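Local coordinates for aminotransferase (Neisseria meningitidis Z2491, PDB 3JTX), which probably transfers amino groups between amino acids and keto acids with a pyridoxal phosphate cofactor carried on a lysine, as a class I and II aminotransferase, at residues A103-S106 against F107-V111. Residues are numbered along the deposited sequence; the frame is centred on the assembly and turned at random.
Sequences ALFS and FVQTV
Ala103 O accepts a hydrogen bond from Phe107 N at 3.0 Å, and the Phe107 CB rests against the same oxygen. One step on, Leu104 O takes Val108 N at 3.1 Å, while Val108 CG2 lies 3.2 Å from that Leu104 O. Phe105 O accepts two hydrogen bonds, from Gln109 N and from Gln109 NE2, which sits 3.1 Å from Phe105 O and keeps that oxygen in the amide plane of Gln109. With CG beside the backbone N (chi1 -55°) and the chain bent at chi2 (-43°), the Gln109 side chain folds back over the preceding turn. Its amide then lies almost flat on the Phe105 ring, the planes 11° apart and NE2 3.6 Å above the ring centre. NE2 also donates to Ala136 O, so two carbonyls fix the amide's rotation. The ring itself meets Tyr270 of the second subunit edge-to-face. Ser106 O accepts Thr110 N at 3.2 Å, and Ser106 OG turns back to the carbonyl of Glu102. Thr110 likewise uses its hydroxyl within the helix, OG1 reaching a lone pair of Phe107 O at 2.7 Å. Here the regular i to i+4 bonding of an alpha-helix is supplemented by side-chain-to-backbone bonds and an amide-on-ring stack in the last turns of helix 100-111, which packs between the central mixed sheet and the dimer interface of a PLP-dependent aminotransferase.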
loop_
_atom_site.group_PDB
_atom_site.type_symbol
_atom_site.label_atom_id
_atom_site.label_comp_id
_atom_site.label_asym_id
_atom_site.label_seq_id
_atom_site.Cartn_x
_atom_site.Cartn_y
_atom_site.Cartn_z
ATOM N N ALA A 103 -7.126 -0.412 -0.807
ATOM C CA ALA A 103 -7.995 -1.564 -0.623
ATOM C C ALA A 103 -8.918 -1.755 -1.822
ATOM O O ALA A 103 -9.013 -2.841 -2.360
ATOM C CB ALA A 103 -8.827 -1.386 0.663
ATOM N N LEU A 104 -9.567 -0.677 -2.252
ATOM C CA LEU A 104 -10.471 -0.736 -3.393
ATOM C C LEU A 104 -9.682 -1.080 -4.659
ATOM O O LEU A 104 -10.108 -1.924 -5.459
ATOM C CB LEU A 104 -11.176 0.615 -3.584
ATOM C CG LEU A 104 -12.240 1.018 -2.571
ATOM C CD1 LEU A 104 -12.423 2.549 -2.540
ATOM C CD2 LEU A 104 -13.579 0.303 -2.849
ATOM N N PHE A 105 -8.533 -0.426 -4.835
ATOM C CA PHE A 105 -7.699 -0.661 -6.015
ATOM C C PHE A 105 -7.226 -2.107 -6.098
ATOM O O PHE A 105 -7.406 -2.784 -7.120
ATOM C CB PHE A 105 -6.488 0.284 -6.037
ATOM C CG PHE A 105 -5.623 0.102 -7.265
ATOM C CD1 PHE A 105 -5.898 0.802 -8.424
ATOM C CD2 PHE A 105 -4.567 -0.798 -7.265
ATOM C CE1 PHE A 105 -5.122 0.619 -9.589
ATOM C CE2 PHE A 105 -3.769 -0.985 -8.421
ATOM C CZ PHE A 105 -4.069 -0.280 -9.584
ATOM N N SER A 106 -6.611 -2.594 -5.019
ATOM C CA SER A 106 -6.082 -3.951 -5.022
ATOM C C SER A 106 -7.185 -5.007 -5.132
ATOM O O SER A 106 -7.017 -6.000 -5.849
ATOM C CB SER A 106 -5.200 -4.210 -3.797
ATOM O OG SER A 106 -5.892 -3.982 -2.594
ATOM N N PHE A 107 -8.321 -4.803 -4.468
ATOM C CA PHE A 107 -9.391 -5.776 -4.584
ATOM C C PHE A 107 -9.854 -5.925 -6.038
ATOM O O PHE A 107 -10.002 -7.032 -6.547
ATOM C CB PHE A 107 -10.579 -5.489 -3.653
ATOM C CG PHE A 107 -11.563 -6.613 -3.641
ATOM C CD1 PHE A 107 -11.233 -7.823 -3.035
ATOM C CD2 PHE A 107 -12.775 -6.512 -4.308
ATOM C CE1 PHE A 107 -12.090 -8.909 -3.077
ATOM C CE2 PHE A 107 -13.653 -7.603 -4.347
ATOM C CZ PHE A 107 -13.316 -8.788 -3.740
ATOM N N VAL A 108 -10.029 -4.802 -6.714
ATOM C CA VAL A 108 -10.400 -4.805 -8.130
ATOM C C VAL A 108 -9.375 -5.573 -8.978
ATOM O O VAL A 108 -9.756 -6.411 -9.826
ATOM C CB VAL A 108 -10.601 -3.368 -8.647
ATOM C CG1 VAL A 108 -10.721 -3.334 -10.186
ATOM C CG2 VAL A 108 -11.828 -2.766 -7.982
ATOM N N GLN A 109 -8.083 -5.345 -8.733
ATOM C CA GLN A 109 -7.064 -6.069 -9.517
ATOM C C GLN A 109 -7.248 -7.592 -9.399
ATOM O O GLN A 109 -7.136 -8.300 -10.409
ATOM C CB GLN A 109 -5.624 -5.697 -9.127
ATOM C CG GLN A 109 -5.279 -4.223 -9.175
ATOM C CD GLN A 109 -5.820 -3.503 -10.397
ATOM O OE1 GLN A 109 -5.368 -3.738 -11.526
ATOM N NE2 GLN A 109 -6.797 -2.613 -10.183
ATOM N N THR A 110 -7.550 -8.084 -8.197
ATOM C CA THR A 110 -7.753 -9.521 -7.977
ATOM C C THR A 110 -9.021 -10.071 -8.653
ATOM O O THR A 110 -9.093 -11.256 -9.003
ATOM C CB THR A 110 -7.846 -9.877 -6.478
ATOM O OG1 THR A 110 -9.133 -9.496 -5.964
ATOM C CG2 THR A 110 -6.741 -9.191 -5.657
ATOM N N VAL A 111 -10.028 -9.229 -8.827
ATOM C CA VAL A 111 -11.271 -9.654 -9.455
ATOM C C VAL A 111 -11.156 -9.723 -10.987
ATOM O O VAL A 111 -11.800 -10.560 -11.622
ATOM C CB VAL A 111 -12.431 -8.740 -9.002
ATOM C CG1 VAL A 111 -13.687 -9.013 -9.814
ATOM C CG2 VAL A 111 -12.671 -8.945 -7.485
#